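Local coordinates for restriction endonuclease (Mycobacterium sp., PDB 4F0Q), which cleaves DNA in dependence on cytosine methylation, working as a tetrameric endonuclease that carries magnesium ions, at the interface of chains A and B. Coordinates in Å, arbitrary orientation; residue numbers count along the deposited sequence, not the author numbering. Chains: chain A/B, Restriction endonuclease.

Contact 1: the interface of chains A and B. Residues chain A 136, 139-140, 187; chain B 125, 189.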
ATOM      1  N   LEU A 136     -15.252 -17.854  24.840  1.00 14.81           N
ATOM      2  CA  LEU A 136     -14.351 -18.890  24.343  1.00 13.86           C
ATOM      3  C   LEU A 136     -15.142 -20.064  23.773  1.00 14.36           C
ATOM      4  O   LEU A 136     -14.842 -20.565  22.679  1.00 18.94           O
ATOM      5  CB  LEU A 136     -13.412 -19.368  25.454  1.00 14.01           C
ATOM      6  CG  LEU A 136     -12.285 -18.413  25.855  1.00 13.38           C
ATOM      7  CD1 LEU A 136     -11.603 -18.882  27.131  1.00 14.81           C
ATOM      8  CD2 LEU A 136     -11.273 -18.282  24.729  1.00 16.83           C
ATOM      9  N   ALA A 139     -16.304 -18.989  20.626  1.00 13.23           N
ATOM     10  CA  ALA A 139     -15.187 -18.858  19.695  1.00 12.68           C
ATOM     11  C   ALA A 139     -14.836 -20.199  19.070  1.00 14.37           C
ATOM     12  O   ALA A 139     -14.412 -20.266  17.916  1.00 14.06           O
ATOM     13  CB  ALA A 139     -13.975 -18.268  20.398  1.00 12.18           C
ATOM     14  N   ARG A 140     -15.015 -21.265  19.844  1.00 13.74           N
ATOM     15  CA  ARG A 140     -14.810 -22.619  19.340  1.00 12.29           C
ATOM     16  C   ARG A 140     -15.706 -22.918  18.134  1.00 14.02           C
ATOM     17  O   ARG A 140     -15.305 -23.627  17.210  1.00 11.85           O
ATOM     18  CB  ARG A 140     -15.059 -23.637  20.458  1.00 13.84           C
ATOM     19  CG  ARG A 140     -15.132 -25.086  20.001  1.00 13.63           C
ATOM     20  CD  ARG A 140     -13.829 -25.556  19.374  1.00 14.35           C
ATOM     21  NE  ARG A 140     -13.933 -26.936  18.910  1.00 15.72           N
ATOM     22  CZ  ARG A 140     -14.338 -27.289  17.695  1.00 11.46           C
ATOM     23  NH1 ARG A 140     -14.671 -26.363  16.807  1.00 16.06           N
ATOM     24  NH2 ARG A 140     -14.406 -28.571  17.365  1.00 10.19           N
ATOM     25  N   LEU A 187     -10.132 -13.562  18.350  1.00 17.90           N
ATOM     26  CA  LEU A 187     -10.106 -13.546  19.808  1.00 17.82           C
ATOM     27  C   LEU A 187      -8.664 -13.680  20.278  1.00 17.86           C
ATOM     28  O   LEU A 187      -8.025 -14.707  20.052  1.00 20.65           O
ATOM     29  CB  LEU A 187     -10.968 -14.676  20.381  1.00 17.86           C
ATOM     30  CG  LEU A 187     -11.287 -14.647  21.882  1.00 19.15           C
ATOM     31  CD1 LEU A 187     -12.635 -15.295  22.148  1.00 17.39           C
ATOM     32  CD2 LEU A 187     -10.204 -15.335  22.705  1.00 17.00           C
TER
ATOM     33  N   LEU B 125     -10.928 -25.313  28.713  1.00 29.33           N
ATOM     34  CA  LEU B 125     -10.551 -24.153  27.916  1.00 25.81           C
ATOM     35  C   LEU B 125      -9.036 -23.998  27.847  1.00 27.79           C
ATOM     36  O   LEU B 125      -8.325 -24.406  28.765  1.00 30.01           O
ATOM     37  CB  LEU B 125     -11.162 -22.886  28.515  1.00 27.49           C
ATOM     38  CG  LEU B 125     -12.676 -22.879  28.731  1.00 27.34           C
ATOM     39  CD1 LEU B 125     -13.090 -21.641  29.510  1.00 22.14           C
ATOM     40  CD2 LEU B 125     -13.406 -22.947  27.399  1.00 30.55           C
ATOM     41  N   HIS B 189      -6.696 -16.858  19.947  1.00 16.71           N
ATOM     42  CA  HIS B 189      -7.401 -18.129  19.950  1.00 17.47           C
ATOM     43  C   HIS B 189      -7.404 -18.712  18.544  1.00 13.70           C
ATOM     44  O   HIS B 189      -7.554 -17.983  17.565  1.00 17.44           O
ATOM     45  CB  HIS B 189      -8.836 -17.923  20.439  1.00 17.65           C
ATOM     46  CG  HIS B 189      -9.591 -19.196  20.669  1.00 15.37           C
ATOM     47  ND1 HIS B 189     -10.400 -19.765  19.710  1.00 17.79           N
ATOM     48  CD2 HIS B 189      -9.671 -20.001  21.755  1.00 14.59           C
ATOM     49  CE1 HIS B 189     -10.940 -20.870  20.191  1.00 16.34           C
ATOM     50  NE2 HIS B 189     -10.514 -21.036  21.430  1.00 18.74           N
TER
HETATM   51  O   HOH W   1     -12.752 -22.311  23.041  1.00 13.01           O

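Contact 2: the interface of chains A and B. Residues chain A 311-312, 315, 406-408; chain B 341-343, 348.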
ATOM      1  N   VAL A 311      -0.711   2.640  15.779  1.00 19.08           N
ATOM      2  CA  VAL A 311      -1.938   2.709  14.994  1.00 24.62           C
ATOM      3  C   VAL A 311      -1.947   1.643  13.905  1.00 25.89           C
ATOM      4  O   VAL A 311      -2.964   0.990  13.673  1.00 28.70           O
ATOM      5  CB  VAL A 311      -2.124   4.108  14.362  1.00 24.66           C
ATOM      6  CG1 VAL A 311      -3.233   4.094  13.326  1.00 28.13           C
ATOM      7  CG2 VAL A 311      -2.417   5.143  15.438  1.00 18.59           C
ATOM      8  N   PHE A 312      -0.806   1.459  13.250  1.00 23.45           N
ATOM      9  CA  PHE A 312      -0.694   0.425  12.229  1.00 22.42           C
ATOM     10  C   PHE A 312      -0.780  -0.987  12.800  1.00 26.09           C
ATOM     11  O   PHE A 312      -1.458  -1.840  12.230  1.00 29.57           O
ATOM     12  CB  PHE A 312       0.577   0.599  11.395  1.00 19.04           C
ATOM     13  CG  PHE A 312       0.469   1.671  10.348  1.00 21.22           C
ATOM     14  CD1 PHE A 312      -0.450   1.557   9.316  1.00 19.63           C
ATOM     15  CD2 PHE A 312       1.288   2.787  10.389  1.00 19.83           C
ATOM     16  CE1 PHE A 312      -0.553   2.538   8.348  1.00 18.76           C
ATOM     17  CE2 PHE A 312       1.190   3.772   9.425  1.00 20.81           C
ATOM     18  CZ  PHE A 312       0.268   3.647   8.403  1.00 23.79           C
ATOM     19  N   SER A 315      -4.270  -2.435  13.596  1.00 37.98           N
ATOM     20  CA  SER A 315      -5.046  -3.008  12.505  1.00 40.98           C
ATOM     21  C   SER A 315      -4.486  -4.360  12.081  1.00 37.17           C
ATOM     22  O   SER A 315      -4.877  -4.904  11.048  1.00 36.31           O
ATOM     23  CB  SER A 315      -5.052  -2.059  11.307  1.00 39.96           C
ATOM     24  OG  SER A 315      -5.555  -0.785  11.666  1.00 40.15           O
ATOM     25  N   VAL A 406      -3.016   8.097   2.249  1.00 22.94           N
ATOM     26  CA  VAL A 406      -2.422   8.670   3.450  1.00 18.54           C
ATOM     27  C   VAL A 406      -3.296   8.426   4.679  1.00 16.58           C
ATOM     28  O   VAL A 406      -4.497   8.696   4.668  1.00 23.46           O
ATOM     29  CB  VAL A 406      -2.144  10.184   3.278  1.00 19.57           C
ATOM     30  CG1 VAL A 406      -3.372  10.901   2.733  1.00 19.16           C
ATOM     31  CG2 VAL A 406      -1.684  10.802   4.591  1.00 18.47           C
ATOM     32  N   VAL A 407      -2.686   7.895   5.733  1.00 17.85           N
ATOM     33  CA  VAL A 407      -3.386   7.661   6.988  1.00 17.51           C
ATOM     34  C   VAL A 407      -3.421   8.944   7.810  1.00 17.36           C
ATOM     35  O   VAL A 407      -2.387   9.570   8.042  1.00 18.08           O
ATOM     36  CB  VAL A 407      -2.710   6.546   7.807  1.00 18.70           C
ATOM     37  CG1 VAL A 407      -3.424   6.352   9.136  1.00 17.72           C
ATOM     38  CG2 VAL A 407      -2.685   5.249   7.016  1.00 18.96           C
ATOM     39  N   LEU A 408      -4.615   9.335   8.244  1.00 17.54           N
ATOM     40  CA  LEU A 408      -4.782  10.565   9.008  1.00 16.24           C
ATOM     41  C   LEU A 408      -4.858  10.298  10.507  1.00 15.03           C
ATOM     42  O   LEU A 408      -5.701   9.531  10.969  1.00 20.57           O
ATOM     43  CB  LEU A 408      -6.034  11.317   8.553  1.00 17.44           C
ATOM     44  CG  LEU A 408      -6.055  11.798   7.101  1.00 19.93           C
ATOM     45  CD1 LEU A 408      -7.305  12.621   6.830  1.00 19.81           C
ATOM     46  CD2 LEU A 408      -4.802  12.597   6.780  1.00 17.41           C
TER
ATOM     47  N   MET B 341      -6.014   0.117   5.926  1.00 27.80           N
ATOM     48  CA  MET B 341      -4.797   0.076   6.731  1.00 33.50           C
ATOM     49  C   MET B 341      -4.683   1.127   7.836  1.00 38.75           C
ATOM     50  O   MET B 341      -4.861   2.324   7.605  1.00 34.85           O
ATOM     51  CB  MET B 341      -3.551   0.109   5.839  1.00 30.10           C
ATOM     52  CG  MET B 341      -3.436  -1.085   4.907  1.00 32.12           C
ATOM     53  SD  MET B 341      -1.738  -1.479   4.453  1.00 43.43           S
ATOM     54  CE  MET B 341      -1.221   0.060   3.704  1.00 38.64           C
ATOM     55  N   GLY B 342      -4.394   0.648   9.045  1.00 38.24           N
ATOM     56  CA  GLY B 342      -3.939   1.495  10.133  1.00 38.81           C
ATOM     57  C   GLY B 342      -4.992   2.202  10.962  1.00 46.69           C
ATOM     58  O   GLY B 342      -5.376   1.722  12.029  1.00 52.18           O
ATOM     59  N   SER B 343      -5.445   3.346  10.458  1.00 45.64           N
ATOM     60  CA  SER B 343      -6.228   4.317  11.222  1.00 47.16           C
ATOM     61  C   SER B 343      -7.378   3.773  12.083  1.00 51.99           C
ATOM     62  O   SER B 343      -7.430   4.050  13.288  1.00 56.17           O
ATOM     63  CB  SER B 343      -6.756   5.412  10.290  1.00 47.52           C
ATOM     64  OG  SER B 343      -7.377   6.457  11.035  1.00 45.02           O
ATOM     65  N   THR B 348      -7.792   4.405   5.666  1.00 31.41           N
ATOM     66  CA  THR B 348      -7.375   4.548   4.285  1.00 26.17           C
ATOM     67  C   THR B 348      -7.410   3.179   3.617  1.00 25.59           C
ATOM     68  O   THR B 348      -6.782   2.232   4.091  1.00 23.97           O
ATOM     69  CB  THR B 348      -5.973   5.169   4.184  1.00 26.63           C
ATOM     70  OG1 THR B 348      -5.989   6.480   4.764  1.00 30.53           O
ATOM     71  CG2 THR B 348      -5.537   5.274   2.732  1.00 20.59           C
TER

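Contact 1: the interface of chains A and B
B:His189 reaches from a beta strand onto the flank of a helix in the partner, meeting A:Leu136 and A:Ala139 with its imidazole ring while its backbone grips A:Leu187. The polar part begins with that main-chain link: the amide N of B:His189 donates to the carbonyl O of A:Leu187 at a short 2.5 Å, with an angle of 168° at the hydrogen. At the far tip of the ring, a water bridges to the helix. It lies 3.0 Å from the ring nitrogen NE2 of B:His189 and 2.7 Å from the backbone O of A:Leu136.

The apolar contacts gather largely on one face of the imidazole. CG stands anti to the backbone N (chi1 -172°), which carries the ring away from the strand and towards the helix. The methyl CB of A:Ala139 sits over this face, 4.0 Å from CE1 of B:His189. A:Leu136 approaches the same face obliquely near its rim, its CD2 methyl 3.8 Å from the ring carbon CD2 of B:His189. Nearer the strand, the CD2 methyl of A:Leu187 packs on the CB of B:His189, while the other branch of A:Leu136, CD1, meets CD1 of B:Leu125 at 3.9 Å. One residue thus joins strand, by backbone and CB, to helix, by its ring.

In the fold, helix 130-142 and strand 175-193 of one chain receive strand 175-193 and the B:Leu125 loop of the other, the two strand copies pairing across the two-fold axis.

Contact 2: the interface of chains A and B
A:Val407 points its two methyls at different parts of chain B, making it the apolar counterpart to the turn at B:Gly342 and B:Ser343. Its CG1 branch, anti to the backbone N (chi1 178°), meets CB of B:Ser343 at 3.6 Å. The CG2 branch faces the backbone O of B:Met341 and, more loosely, the hydroxyl of B:Thr348, whose side chain crosses that of A:Val407 obliquely.

B:Thr348 turns this hydroxyl towards the neighbouring strand residue. OG1 lies beside its own backbone N (chi1 -61°) and donates to the carbonyl O of A:Val406 at 2.7 Å. The donor stands about 60° out of the carbonyl plane, above it and away from the lone-pair directions, while the CG2 methyl rests near the backbone of A:Val406.

On the other flank, B:Gly342 is embraced by residues at a helix end. The ring of A:Phe312 brings its CD1 edge to 3.6 Å from CA of B:Gly342, which is set beyond the rim and off the ring plane, not over the face. A:Val311 sets its CG1 methyl against the carbonyl of B:Gly342, and the hydroxyl OG of A:Ser315 hydrogen bonds to that carbonyl O at a short 2.5 Å. The backbone O of A:Val311 also comes to 3.0 Å from the O of B:Gly342; two acceptors cannot bond, so this approach is a local clash. The example shows a side-chain-free residue lodged among bulkier neighbours.

Structurally, the end of helix 297-314, the following A:Ser315 and strand 406-409 of one chain receive the turn and the adjoining ends of strands 335-341 and 348-357 of the other.

About 28 Å separates the C-alpha centres of contact 1 and contact 2, and they share no residue or secondary-structure element. Contact 1 falls within the AspBHI N-terminal family region of both chains, whereas contact 2 joins their endonuclease family regions, so the two subunits are fastened at separate levels. The strand 348-357 used in contact 2 also carries B:Gln355 and B:Ala356 of the magnesium site, probably the catalytic centre, and may thereby couple subunit packing to its placement. Two-fold symmetry gives each contact a twin, and the pair so formed belongs to the enzyme's tetramer.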